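Local coordinates for protein glutathione S-transferase (Agrobacterium tumefaciens, PDB 2YCD) that probably conjugates glutathione to electrophilic compounds, as glutathione transferases do in the detoxification of herbicides and other foreign molecules, at residues 112-115 with 116-119; 130-133 with 134-138; 148-151 with 152-156; 195-198 with 199-202. All coordinates share one frame; numbering follows the deposited sequence.

Contact 1: residues 112-115 with 116-119; sequences VAWM and FAAL
F116 and V112 stand one helical turn apart on the helix 105-135 and lie side by side, pointing the same way. V112 CG1 comes to 3.8 Å from F116 CE1, a methyl resting beside the CD1-CE1 side of the ring. With V112 CG1 anti to its own backbone N (chi1 171°), this branch is the one that reaches the phenyl group. The same ring also has the V112 carbonyl at its edge and in its plane, V112 O lying 3.3 Å from F116 CD1. That oxygen is already engaged, since F116 N donates to V112 O over 3.0 Å in a nearly straight bond.

M115, next in the chain, starts away from 116-119, though M115 CB lies 3.1 Å from F116 N. Its side chain bends at chi3 and packs on M91 and L180, on two neighbouring helices of the same subunit; a thioether chain is flexible enough to fit between such neighbours. On another side of the helix the indole of W114 meets A117, with W114 CE3 3.8 Å from A117 CB; a small methyl partners the broad ring. A117 N bonds to A113 O at 2.8 Å, and A118 N to W114 O at 3.0 Å.

Outward, the F116 ring stacks on F116 of the second subunit, and W114 meets F84 of that subunit edge to face. The side chains that meet here are largely apolar and all buried, and the backbone amides of 116-118 are satisfied along the helix, which suits a stretch that forms part of the dimer interface.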
ATOM      1  N   VAL A 112       7.909  -8.412   4.826  1.00  8.98           N
ATOM      2  CA  VAL A 112       6.883  -7.382   4.977  1.00  7.41           C
ATOM      3  C   VAL A 112       7.237  -6.137   4.141  1.00  8.36           C
ATOM      4  O   VAL A 112       6.347  -5.543   3.509  1.00  7.78           O
ATOM      5  CB  VAL A 112       6.676  -7.048   6.484  1.00 10.73           C
ATOM      6  CG1 VAL A 112       5.784  -5.825   6.678  1.00  9.71           C
ATOM      7  CG2 VAL A 112       6.100  -8.268   7.215  1.00 12.48           C
ATOM      8  N   ALA A 113       8.512  -5.730   4.103  1.00  7.42           N
ATOM      9  CA  ALA A 113       8.909  -4.658   3.192  1.00  7.71           C
ATOM     10  C   ALA A 113       8.444  -4.930   1.743  1.00  8.83           C
ATOM     11  O   ALA A 113       7.886  -4.045   1.082  1.00  8.14           O
ATOM     12  CB  ALA A 113      10.430  -4.410   3.252  1.00  9.10           C
ATOM     13  N   TRP A 114       8.668  -6.148   1.252  1.00  7.28           N
ATOM     14  CA  TRP A 114       8.296  -6.467  -0.122  1.00  7.60           C
ATOM     15  C   TRP A 114       6.783  -6.555  -0.320  1.00  6.40           C
ATOM     16  O   TRP A 114       6.298  -6.240  -1.404  1.00  7.80           O
ATOM     17  CB  TRP A 114       9.027  -7.736  -0.613  1.00  7.19           C
ATOM     18  CG  TRP A 114      10.441  -7.405  -1.026  1.00  8.02           C
ATOM     19  CD1 TRP A 114      11.586  -7.745  -0.375  1.00 11.71           C
ATOM     20  CD2 TRP A 114      10.833  -6.608  -2.151  1.00  9.37           C
ATOM     21  NE1 TRP A 114      12.685  -7.234  -1.055  1.00 13.59           N
ATOM     22  CE2 TRP A 114      12.239  -6.537  -2.151  1.00 10.65           C
ATOM     23  CE3 TRP A 114      10.132  -6.004  -3.192  1.00  8.48           C
ATOM     24  CZ2 TRP A 114      12.953  -5.829  -3.133  1.00 12.36           C
ATOM     25  CZ3 TRP A 114      10.842  -5.293  -4.164  1.00  9.88           C
ATOM     26  CH2 TRP A 114      12.232  -5.230  -4.137  1.00 11.33           C
ATOM     27  N   MET A 115       6.034  -6.945   0.713  1.00  7.17           N
ATOM     28  CA  MET A 115       4.560  -6.869   0.648  1.00  7.46           C
ATOM     29  C   MET A 115       4.104  -5.423   0.420  1.00  7.76           C
ATOM     30  O   MET A 115       3.290  -5.144  -0.473  1.00  8.36           O
ATOM     31  CB  MET A 115       3.917  -7.444   1.921  1.00  7.26           C
ATOM     32  CG  MET A 115       4.157  -8.956   2.092  1.00  8.35           C
ATOM     33  SD  MET A 115       3.588  -9.574   3.691  1.00  8.99           S
ATOM     34  CE  MET A 115       1.808  -9.464   3.451  1.00 12.10           C
ATOM     35  N   PHE A 116       4.639  -4.501   1.210  1.00  7.23           N
ATOM     36  CA  PHE A 116       4.339  -3.085   1.003  1.00  7.40           C
ATOM     37  C   PHE A 116       4.839  -2.549  -0.334  1.00  6.87           C
ATOM     38  O   PHE A 116       4.158  -1.753  -0.975  1.00  9.01           O
ATOM     39  CB  PHE A 116       4.832  -2.223   2.173  1.00  7.92           C
ATOM     40  CG  PHE A 116       3.931  -2.264   3.394  1.00  7.06           C
ATOM     41  CD1 PHE A 116       4.080  -3.253   4.364  1.00  8.38           C
ATOM     42  CD2 PHE A 116       2.943  -1.319   3.568  1.00 10.04           C
ATOM     43  CE1 PHE A 116       3.257  -3.282   5.496  1.00  8.81           C
ATOM     44  CE2 PHE A 116       2.107  -1.337   4.682  1.00 10.07           C
ATOM     45  CZ  PHE A 116       2.264  -2.330   5.653  1.00 10.38           C
ATOM     46  N   ALA A 117       6.021  -2.982  -0.773  1.00  6.79           N
ATOM     47  CA  ALA A 117       6.543  -2.525  -2.061  1.00  7.64           C
ATOM     48  C   ALA A 117       5.656  -2.951  -3.226  1.00  6.39           C
ATOM     49  O   ALA A 117       5.435  -2.182  -4.162  1.00  7.38           O
ATOM     50  CB  ALA A 117       7.958  -3.032  -2.276  1.00  8.09           C
ATOM     51  N   ALA A 118       5.162  -4.178  -3.188  1.00  7.72           N
ATOM     52  CA  ALA A 118       4.247  -4.636  -4.226  1.00  7.41           C
ATOM     53  C   ALA A 118       3.081  -3.667  -4.346  1.00  7.65           C
ATOM     54  O   ALA A 118       2.672  -3.314  -5.450  1.00  7.90           O
ATOM     55  CB  ALA A 118       3.728  -6.055  -3.905  1.00  8.38           C
ATOM     56  N   LEU A 119       2.500  -3.275  -3.215  1.00  6.96           N
ATOM     57  CA  LEU A 119       1.253  -2.497  -3.239  1.00  7.61           C
ATOM     58  C   LEU A 119       1.450  -0.989  -3.270  1.00  9.26           C
ATOM     59  O   LEU A 119       0.547  -0.283  -3.741  1.00  9.94           O
ATOM     60  CB  LEU A 119       0.372  -2.871  -2.034  1.00  7.91           C
ATOM     61  CG  LEU A 119       0.015  -4.357  -1.920  1.00  9.90           C
ATOM     62  CD1 LEU A 119      -1.076  -4.553  -0.857  1.00 13.40           C
ATOM     63  CD2 LEU A 119      -0.396  -4.962  -3.236  1.00 15.91           C
TER

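Contact 2: residues 130-133 with 134-138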
ATOM      1  N   THR A 130      -2.127   1.583 -16.571  1.00 12.59           N
ATOM      2  CA  THR A 130      -3.281   0.853 -17.108  1.00 11.60           C
ATOM      3  C   THR A 130      -4.563   1.692 -17.082  1.00 15.27           C
ATOM      4  O   THR A 130      -5.451   1.498 -17.921  1.00 14.83           O
ATOM      5  CB  THR A 130      -3.489  -0.515 -16.410  1.00 16.67           C
ATOM      6  OG1 THR A 130      -3.776  -0.302 -15.028  1.00 19.17           O
ATOM      7  CG2 THR A 130      -2.249  -1.381 -16.557  1.00 14.75           C
ATOM      8  N   THR A 131      -4.655   2.640 -16.154  1.00 16.70           N
ATOM      9  CA  THR A 131      -5.803   3.534 -16.091  1.00 14.16           C
ATOM     10  C   THR A 131      -5.887   4.399 -17.355  1.00 17.74           C
ATOM     11  O   THR A 131      -6.954   4.507 -17.976  1.00 17.05           O
ATOM     12  CB  THR A 131      -5.758   4.421 -14.838  1.00 20.90           C
ATOM     13  OG1 THR A 131      -5.979   3.604 -13.679  1.00 24.04           O
ATOM     14  CG2 THR A 131      -6.844   5.506 -14.895  1.00 23.91           C
ATOM     15  N   VAL A 132      -4.767   5.011 -17.738  1.00 15.21           N
ATOM     16  CA  VAL A 132      -4.707   5.789 -18.967  1.00 16.08           C
ATOM     17  C   VAL A 132      -4.919   4.877 -20.172  1.00 15.82           C
ATOM     18  O   VAL A 132      -5.712   5.186 -21.072  1.00 15.88           O
ATOM     19  CB  VAL A 132      -3.356   6.523 -19.103  1.00 16.67           C
ATOM     20  CG1 VAL A 132      -3.315   7.307 -20.423  1.00 20.32           C
ATOM     21  CG2 VAL A 132      -3.138   7.458 -17.918  1.00 24.82           C
ATOM     22  N   TRP A 133      -4.226   3.745 -20.178  1.00 14.31           N
ATOM     23  CA  TRP A 133      -4.222   2.850 -21.322  1.00 16.07           C
ATOM     24  C   TRP A 133      -5.621   2.332 -21.634  1.00 15.97           C
ATOM     25  O   TRP A 133      -6.023   2.303 -22.799  1.00 19.24           O
ATOM     26  CB  TRP A 133      -3.250   1.694 -21.078  1.00 17.02           C
ATOM     27  CG  TRP A 133      -3.152   0.713 -22.197  1.00 18.56           C
ATOM     28  CD1 TRP A 133      -3.055   0.987 -23.531  1.00 22.41           C
ATOM     29  CD2 TRP A 133      -3.149  -0.705 -22.073  1.00 20.83           C
ATOM     30  NE1 TRP A 133      -2.984  -0.188 -24.246  1.00 23.54           N
ATOM     31  CE2 TRP A 133      -3.042  -1.241 -23.372  1.00 20.16           C
ATOM     32  CE3 TRP A 133      -3.224  -1.580 -20.986  1.00 23.86           C
ATOM     33  CZ2 TRP A 133      -3.014  -2.618 -23.611  1.00 21.08           C
ATOM     34  CZ3 TRP A 133      -3.197  -2.943 -21.227  1.00 29.42           C
ATOM     35  CH2 TRP A 133      -3.094  -3.446 -22.528  1.00 25.15           C
ATOM     36  N   LEU A 134      -6.374   1.951 -20.607  1.00 16.62           N
ATOM     37  CA  LEU A 134      -7.675   1.307 -20.797  1.00 17.40           C
ATOM     38  C   LEU A 134      -8.877   2.251 -20.659  1.00 28.07           C
ATOM     39  O   LEU A 134      -9.840   2.162 -21.431  1.00 30.67           O
ATOM     40  CB  LEU A 134      -7.819   0.109 -19.849  1.00 18.30           C
ATOM     41  CG  LEU A 134      -6.790  -1.002 -20.024  1.00 27.14           C
ATOM     42  CD1 LEU A 134      -6.997  -2.075 -18.962  1.00 27.27           C
ATOM     43  CD2 LEU A 134      -6.873  -1.605 -21.428  1.00 26.57           C
ATOM     44  N   PHE A 135      -8.825   3.158 -19.690  1.00 23.34           N
ATOM     45  CA  PHE A 135     -10.007   3.937 -19.322  1.00 26.13           C
ATOM     46  C   PHE A 135     -10.087   5.316 -19.975  1.00 22.99           C
ATOM     47  O   PHE A 135     -11.143   5.947 -19.954  1.00 25.57           O
ATOM     48  CB  PHE A 135     -10.104   4.074 -17.799  1.00 30.39           C
ATOM     49  CG  PHE A 135     -10.400   2.783 -17.090  1.00 36.88           C
ATOM     50  CD1 PHE A 135      -9.422   1.805 -16.952  1.00 32.80           C
ATOM     51  CD2 PHE A 135     -11.659   2.541 -16.562  1.00 42.83           C
ATOM     52  CE1 PHE A 135      -9.695   0.617 -16.302  1.00 37.56           C
ATOM     53  CE2 PHE A 135     -11.937   1.354 -15.908  1.00 42.09           C
ATOM     54  CZ  PHE A 135     -10.953   0.391 -15.780  1.00 36.54           C
ATOM     55  N   GLU A 136      -8.990   5.781 -20.568  1.00 25.63           N
ATOM     56  CA  GLU A 136      -8.937   7.160 -21.057  1.00 21.79           C
ATOM     57  C   GLU A 136      -8.632   7.349 -22.549  1.00 26.46           C
ATOM     58  O   GLU A 136      -8.128   8.398 -22.954  1.00 30.07           O
ATOM     59  CB  GLU A 136      -7.961   7.978 -20.194  1.00 23.87           C
ATOM     60  CG  GLU A 136      -8.369   7.991 -18.729  1.00 22.57           C
ATOM     61  CD  GLU A 136      -7.298   8.555 -17.795  1.00 28.81           C
ATOM     62  OE1 GLU A 136      -6.312   9.152 -18.277  1.00 27.84           O
ATOM     63  OE2 GLU A 136      -7.451   8.390 -16.566  1.00 40.45           O
ATOM     64  N   ARG A 137      -8.963   6.361 -23.377  1.00 24.49           N
ATOM     65  CA  ARG A 137      -8.826   6.539 -24.820  1.00 23.13           C
ATOM     66  C   ARG A 137      -9.831   7.566 -25.311  1.00 33.68           C
ATOM     67  O   ARG A 137     -10.817   7.848 -24.636  1.00 40.04           O
ATOM     68  CB  ARG A 137      -9.066   5.230 -25.558  1.00 30.82           C
ATOM     69  CG  ARG A 137      -8.263   4.111 -25.006  1.00 29.93           C
ATOM     70  CD  ARG A 137      -8.188   2.919 -25.935  1.00 21.03           C
ATOM     71  NE  ARG A 137      -7.300   1.972 -25.286  1.00 16.03           N
ATOM     72  CZ  ARG A 137      -6.904   0.810 -25.769  1.00 18.02           C
ATOM     73  NH1 ARG A 137      -7.310   0.397 -26.963  1.00 18.48           N
ATOM     74  NH2 ARG A 137      -6.087   0.057 -25.043  1.00 20.97           N
ATOM     75  N   ASN A 138      -9.582   8.112 -26.496  1.00 47.75           N
ATOM     76  CA  ASN A 138     -10.518   9.039 -27.125  1.00 61.04           C
ATOM     77  C   ASN A 138     -10.797  10.265 -26.264  1.00 49.15           C
ATOM     78  O   ASN A 138     -11.907  10.797 -26.254  1.00 58.04           O
ATOM     79  CB  ASN A 138     -11.815   8.330 -27.490  1.00 62.50           C
TER
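R137 folds back onto W133 where the helix 105-135 ends, its side chain donating to a carbonyl of the last turn in this all-helical C-terminal domain. Two nitrogens hold W133 O side-on: R137 NE at 2.8 Å, nearly in line with the carbonyl, and R137 NH2 at 3.2 Å, from above the carbonyl plane. The long, extended arginine chain can span this gap, and its guanidinium keeps W133 O in its own plane.

R137 NH2 also lies over one face of the W133 indole, near the rim, with the ring and guanidinium planes 41° apart. Over that same face sits L134, whose CD2 is 3.9 Å from the centroid of the six-membered ring in a CH-pi contact. The indole is set there by its first torsion, CG anti to the backbone N (chi1 -179°), and by packing on F129, L146 and the loop at S190 and S191.

E136 is the first residue to leave helical geometry, and its amide bond to V132 O is weak. E136 OE1 forms a salt bridge with R145, while T131 OG1 bonds to L127 O. The other carboxylate oxygen, E136 OE2, lies 3.4 Å from the threonine methyl, T131 CG2.

Contact 3: residues 148-151 with 152-156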
ATOM      1  N   ARG A 148       3.928   9.187 -20.888  1.00 17.76           N
ATOM      2  CA  ARG A 148       4.504   9.593 -19.609  1.00 20.81           C
ATOM      3  C   ARG A 148       4.395   8.499 -18.559  1.00 18.08           C
ATOM      4  O   ARG A 148       5.381   8.162 -17.899  1.00 20.05           O
ATOM      5  CB  ARG A 148       3.864  10.883 -19.101  1.00 24.38           C
ATOM      6  CG  ARG A 148       4.138  12.066 -20.009  1.00 31.50           C
ATOM      7  CD  ARG A 148       3.654  13.369 -19.415  1.00 57.94           C
ATOM      8  NE  ARG A 148       3.946  14.493 -20.301  1.00 65.97           N
ATOM      9  CZ  ARG A 148       3.715  15.766 -19.995  1.00 68.24           C
ATOM     10  NH1 ARG A 148       3.185  16.077 -18.819  1.00 61.72           N
ATOM     11  NH2 ARG A 148       4.011  16.725 -20.864  1.00 68.11           N
ATOM     12  N   THR A 149       3.202   7.937 -18.396  1.00 16.68           N
ATOM     13  CA  THR A 149       3.034   6.884 -17.391  1.00 16.36           C
ATOM     14  C   THR A 149       3.820   5.644 -17.792  1.00 14.96           C
ATOM     15  O   THR A 149       4.363   4.945 -16.941  1.00 14.31           O
ATOM     16  CB  THR A 149       1.556   6.522 -17.147  1.00 14.15           C
ATOM     17  OG1 THR A 149       0.952   6.076 -18.369  1.00 14.94           O
ATOM     18  CG2 THR A 149       0.784   7.718 -16.612  1.00 19.61           C
ATOM     19  N   LYS A 150       3.911   5.366 -19.091  1.00 14.52           N
ATOM     20  CA  LYS A 150       4.689   4.215 -19.537  1.00 12.14           C
ATOM     21  C   LYS A 150       6.172   4.381 -19.199  1.00 14.91           C
ATOM     22  O   LYS A 150       6.834   3.431 -18.762  1.00 14.67           O
ATOM     23  CB  LYS A 150       4.494   3.938 -21.040  1.00 16.94           C
ATOM     24  CG  LYS A 150       5.072   2.594 -21.499  1.00 17.50           C
ATOM     25  CD  LYS A 150       4.913   2.380 -23.000  1.00 25.89           C
ATOM     26  CE  LYS A 150       5.443   1.009 -23.398  1.00 34.10           C
ATOM     27  NZ  LYS A 150       5.221   0.710 -24.840  1.00 58.43           N
ATOM     28  N   GLU A 151       6.696   5.586 -19.395  1.00 16.82           N
ATOM     29  CA  GLU A 151       8.101   5.832 -19.069  1.00 17.53           C
ATOM     30  C   GLU A 151       8.382   5.602 -17.580  1.00 15.77           C
ATOM     31  O   GLU A 151       9.362   4.951 -17.222  1.00 15.91           O
ATOM     32  CB  GLU A 151       8.510   7.243 -19.490  1.00 20.19           C
ATOM     33  CG  GLU A 151       9.969   7.584 -19.208  1.00 27.73           C
ATOM     34  CD  GLU A 151      10.317   9.017 -19.593  1.00 43.91           C
ATOM     35  OE1 GLU A 151       9.399   9.781 -19.962  1.00 42.69           O
ATOM     36  OE2 GLU A 151      11.509   9.378 -19.525  1.00 54.51           O
ATOM     37  N   GLN A 152       7.516   6.115 -16.718  1.00 15.31           N
ATOM     38  CA  GLN A 152       7.683   5.900 -15.284  1.00 15.87           C
ATOM     39  C   GLN A 152       7.559   4.415 -14.911  1.00 16.24           C
ATOM     40  O   GLN A 152       8.297   3.913 -14.046  1.00 14.91           O
ATOM     41  CB  GLN A 152       6.683   6.747 -14.495  1.00 16.81           C
ATOM     42  CG  GLN A 152       6.778   6.545 -13.002  1.00 28.48           C
ATOM     43  CD  GLN A 152       8.161   6.876 -12.443  1.00 51.76           C
ATOM     44  OE1 GLN A 152       8.800   6.039 -11.802  1.00 40.68           O
ATOM     45  NE2 GLN A 152       8.620   8.098 -12.680  1.00 53.27           N
ATOM     46  N   LEU A 153       6.641   3.708 -15.571  1.00 12.89           N
ATOM     47  CA  LEU A 153       6.494   2.274 -15.339  1.00 12.17           C
ATOM     48  C   LEU A 153       7.751   1.482 -15.739  1.00 12.73           C
ATOM     49  O   LEU A 153       8.242   0.633 -14.980  1.00 11.89           O
ATOM     50  CB  LEU A 153       5.244   1.721 -16.053  1.00 10.96           C
ATOM     51  CG  LEU A 153       5.100   0.204 -16.031  1.00 12.95           C
ATOM     52  CD1 LEU A 153       4.990  -0.306 -14.599  1.00 13.75           C
ATOM     53  CD2 LEU A 153       3.885  -0.205 -16.844  1.00 14.12           C
ATOM     54  N   LEU A 154       8.283   1.758 -16.929  1.00 12.19           N
ATOM     55  CA  LEU A 154       9.464   1.037 -17.385  1.00 14.44           C
ATOM     56  C   LEU A 154      10.658   1.261 -16.457  1.00 11.94           C
ATOM     57  O   LEU A 154      11.426   0.341 -16.212  1.00 12.85           O
ATOM     58  CB  LEU A 154       9.808   1.409 -18.835  1.00 15.00           C
ATOM     59  CG  LEU A 154       8.708   1.119 -19.862  1.00 17.60           C
ATOM     60  CD1 LEU A 154       9.172   1.435 -21.292  1.00 20.77           C
ATOM     61  CD2 LEU A 154       8.240  -0.314 -19.761  1.00 18.78           C
ATOM     62  N   LYS A 155      10.787   2.465 -15.914  1.00 12.76           N
ATOM     63  CA  LYS A 155      11.833   2.749 -14.940  1.00 13.88           C
ATOM     64  C   LYS A 155      11.691   1.872 -13.678  1.00 12.80           C
ATOM     65  O   LYS A 155      12.664   1.298 -13.200  1.00 12.73           O
ATOM     66  CB  LYS A 155      11.831   4.244 -14.603  1.00 15.75           C
ATOM     67  CG  LYS A 155      12.874   4.650 -13.580  1.00 23.17           C
ATOM     68  CD  LYS A 155      12.963   6.165 -13.468  1.00 24.49           C
ATOM     69  CE  LYS A 155      14.028   6.584 -12.458  1.00 27.64           C
ATOM     70  NZ  LYS A 155      13.664   6.212 -11.057  1.00 27.69           N
ATOM     71  N   ARG A 156      10.475   1.760 -13.149  1.00 12.28           N
ATOM     72  CA  ARG A 156      10.240   0.907 -11.981  1.00 11.89           C
ATOM     73  C   ARG A 156      10.477  -0.573 -12.282  1.00 10.66           C
ATOM     74  O   ARG A 156      10.997  -1.302 -11.439  1.00 11.06           O
ATOM     75  CB  ARG A 156       8.816   1.098 -11.446  1.00 12.62           C
ATOM     76  CG  ARG A 156       8.598   2.430 -10.776  1.00 17.94           C
ATOM     77  CD  ARG A 156       9.266   2.513  -9.401  1.00 14.36           C
ATOM     78  NE  ARG A 156       9.010   3.820  -8.813  1.00 17.26           N
ATOM     79  CZ  ARG A 156       9.916   4.776  -8.650  1.00 18.45           C
ATOM     80  NH1 ARG A 156      11.180   4.586  -9.007  1.00 18.34           N
ATOM     81  NH2 ARG A 156       9.550   5.933  -8.106  1.00 20.55           N
TER
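L154 and K150 meet one turn apart on the helix 142-164, where L154 CG lies 3.2 Å from K150 O and the two CG atoms, K150 CG and L154 CG, are 4.3 Å apart. The leucine has CG anti to its carbonyl carbon (chi1 -59°), which brings the branch point back over the preceding turn. Its amide uses the same oxygen: L154 N to K150 O is 2.9 Å and nearly straight.

The close packing is on the inner side. L153, bonded through its N to T149 O at 2.9 Å, is buried against I126 and F129 of the helix 105-135 and against L188 and I193, a place suited to a branched aliphatic chain. T149 packs on F129 as well, and its OG1 bonds to R145 O and L146 O, so a hydroxyl can sit beside apolar neighbours.

The other side faces solvent. E151 CB touches Q152 N, and K155 CB is 3.7 Å from E151 O, but the ends of Q152 and K155 lead off. K155 pairs with E159, and R148 reaches E139 of the second subunit. Farther along, R156 is buried; Q152 OE1 lies above the centre of its guanidinium, whose NH1 pairs with E159.

The helix is thus amphipathic: leucines and an internally satisfied threonine hydroxyl face the core, while K155 and R148, paired with residues beyond 148-156, probably add a modest favourable charge term.

Contact 4: residues 195-198 with 199-202; sequences KDYG and NLLA
Y197 and L200 pack side by side and point the same way at the start of the helix 198-208, with Y197 in the N-cap position. From CB outward, the tyrosine meets the new helix first: Y197 CB touches L200 CD1 at 3.9 Å. Y197 CG is a little farther from that same methyl, at 4.2 Å, and the leucine approaches the ring obliquely. Beyond this the ring leaves L200 and lies against L154, L157 and S161 of the helix 142-164, until its hydroxyl, Y197 OH, bonds to D158. A tyrosine suits the place because its ring is apolar enough to pack between two helices while its tip can still reach a carboxylate.

The direction of the ring follows from chi1, -65°, which puts CG anti to the carbonyl carbon. Y197 O takes the first helical bond: L201 N donates to Y197 O over 3.0 Å, close to the carbonyl axis, and A202 N to G198 O, also at 3.0 Å. L200 itself is buried on L160.

Both ends of the N199 amide are used: OD1 bonds to S161 OG and ND2 to G165 O. The helix start is therefore joined to the helix 142-164 and the residue just after it by two kinds of force, apolar packing through Y197 and L200 and directional hydrogen bonds through the tyrosine hydroxyl and the asparagine amide.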
ATOM      1  N   LYS A 195       7.285  -9.036 -21.512  1.00 19.72           N
ATOM      2  CA  LYS A 195       8.137  -9.776 -22.445  1.00 22.92           C
ATOM      3  C   LYS A 195       9.514  -9.117 -22.563  1.00 24.97           C
ATOM      4  O   LYS A 195      10.496  -9.773 -22.902  1.00 26.02           O
ATOM      5  CB  LYS A 195       7.471  -9.889 -23.821  1.00 30.26           C
ATOM      6  CG  LYS A 195       6.130 -10.621 -23.804  1.00 39.00           C
ATOM      7  CD  LYS A 195       5.388 -10.468 -25.126  1.00 49.04           C
ATOM      8  CE  LYS A 195       6.125 -11.152 -26.268  1.00 63.34           C
ATOM      9  NZ  LYS A 195       5.330 -11.139 -27.530  1.00 55.91           N
ATOM     10  N   ASP A 196       9.585  -7.823 -22.270  1.00 20.49           N
ATOM     11  CA  ASP A 196      10.851  -7.106 -22.323  1.00 21.35           C
ATOM     12  C   ASP A 196      11.653  -7.217 -21.028  1.00 20.47           C
ATOM     13  O   ASP A 196      12.742  -6.662 -20.921  1.00 21.88           O
ATOM     14  CB  ASP A 196      10.625  -5.635 -22.680  1.00 27.95           C
ATOM     15  CG  ASP A 196      10.187  -5.452 -24.117  1.00 37.09           C
ATOM     16  OD1 ASP A 196      10.707  -6.185 -24.987  1.00 36.18           O
ATOM     17  OD2 ASP A 196       9.323  -4.586 -24.375  1.00 38.69           O
ATOM     18  N   TYR A 197      11.109  -7.949 -20.055  1.00 16.73           N
ATOM     19  CA  TYR A 197      11.775  -8.151 -18.775  1.00 16.02           C
ATOM     20  C   TYR A 197      11.823  -9.641 -18.449  1.00 16.63           C
ATOM     21  O   TYR A 197      11.028 -10.149 -17.650  1.00 14.61           O
ATOM     22  CB  TYR A 197      11.051  -7.371 -17.665  1.00 18.34           C
ATOM     23  CG  TYR A 197      11.140  -5.879 -17.876  1.00 16.20           C
ATOM     24  CD1 TYR A 197      10.184  -5.209 -18.627  1.00 13.25           C
ATOM     25  CD2 TYR A 197      12.187  -5.143 -17.337  1.00 14.54           C
ATOM     26  CE1 TYR A 197      10.270  -3.859 -18.850  1.00 16.59           C
ATOM     27  CE2 TYR A 197      12.283  -3.784 -17.543  1.00 14.92           C
ATOM     28  CZ  TYR A 197      11.327  -3.145 -18.299  1.00 14.06           C
ATOM     29  OH  TYR A 197      11.427  -1.795 -18.501  1.00 17.45           O
ATOM     30  N   GLY A 198      12.754 -10.349 -19.079  1.00 15.61           N
ATOM     31  CA  GLY A 198      12.767 -11.794 -19.033  1.00 17.03           C
ATOM     32  C   GLY A 198      12.689 -12.366 -17.630  1.00 13.65           C
ATOM     33  O   GLY A 198      11.962 -13.332 -17.404  1.00 15.02           O
ATOM     34  N   ASN A 199      13.441 -11.798 -16.684  1.00 14.13           N
ATOM     35  CA  ASN A 199      13.427 -12.361 -15.337  1.00 12.80           C
ATOM     36  C   ASN A 199      12.105 -12.098 -14.602  1.00 10.15           C
ATOM     37  O   ASN A 199      11.664 -12.931 -13.831  1.00 12.03           O
ATOM     38  CB  ASN A 199      14.682 -11.996 -14.502  1.00 13.73           C
ATOM     39  CG  ASN A 199      14.724 -10.538 -14.067  1.00 13.41           C
ATOM     40  OD1 ASN A 199      14.098  -9.665 -14.664  1.00 14.17           O
ATOM     41  ND2 ASN A 199      15.517 -10.273 -13.051  1.00 13.31           N
ATOM     42  N   LEU A 200      11.456 -10.973 -14.892  1.00 10.83           N
ATOM     43  CA  LEU A 200      10.139 -10.707 -14.298  1.00 11.07           C
ATOM     44  C   LEU A 200       9.061 -11.617 -14.867  1.00 11.14           C
ATOM     45  O   LEU A 200       8.207 -12.122 -14.123  1.00 10.82           O
ATOM     46  CB  LEU A 200       9.760  -9.232 -14.468  1.00 11.01           C
ATOM     47  CG  LEU A 200      10.670  -8.179 -13.821  1.00 11.06           C
ATOM     48  CD1 LEU A 200      10.031  -6.816 -13.967  1.00 11.80           C
ATOM     49  CD2 LEU A 200      10.964  -8.480 -12.365  1.00 12.37           C
ATOM     50  N   LEU A 201       9.091 -11.838 -16.183  1.00 11.78           N
ATOM     51  CA  LEU A 201       8.190 -12.780 -16.828  1.00 12.14           C
ATOM     52  C   LEU A 201       8.349 -14.180 -16.238  1.00 13.80           C
ATOM     53  O   LEU A 201       7.370 -14.848 -15.920  1.00 12.99           O
ATOM     54  CB  LEU A 201       8.489 -12.812 -18.322  1.00 15.99           C
ATOM     55  CG  LEU A 201       7.584 -13.737 -19.136  1.00 16.80           C
ATOM     56  CD1 LEU A 201       6.114 -13.354 -18.944  1.00 24.44           C
ATOM     57  CD2 LEU A 201       7.983 -13.655 -20.603  1.00 23.10           C
ATOM     58  N   ALA A 202       9.591 -14.629 -16.098  1.00 11.34           N
ATOM     59  CA  ALA A 202       9.869 -15.954 -15.556  1.00 11.24           C
ATOM     60  C   ALA A 202       9.418 -16.060 -14.100  1.00  9.00           C
ATOM     61  O   ALA A 202       8.934 -17.111 -13.664  1.00 12.31           O
ATOM     62  CB  ALA A 202      11.368 -16.285 -15.691  1.00 12.58           C
TER

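How the contacts relate
Contacts 1 and 2 share the helix 105-135, their centres about 26 Å apart: contact 1 is buried at the dimer interface, contact 2 closes the far end. Contact 3, on the next helix, touches contact 2 through V132 CG2 and T149 CG2, 4.1 Å apart. It also meets contact 4, where L154 O and Y197 OH are 3.1 Å apart, a probable hydrogen bond. Contacts 1 and 3 both reach the second subunit. A bound S-(p-nitrobenzyl)glutathione lies about 5 Å from the L119 side chain; bound copies of the ligand, not necessarily the same one, are about 6 Å from those of F135 and K155, although none of these belongs to the residues lining its pocket.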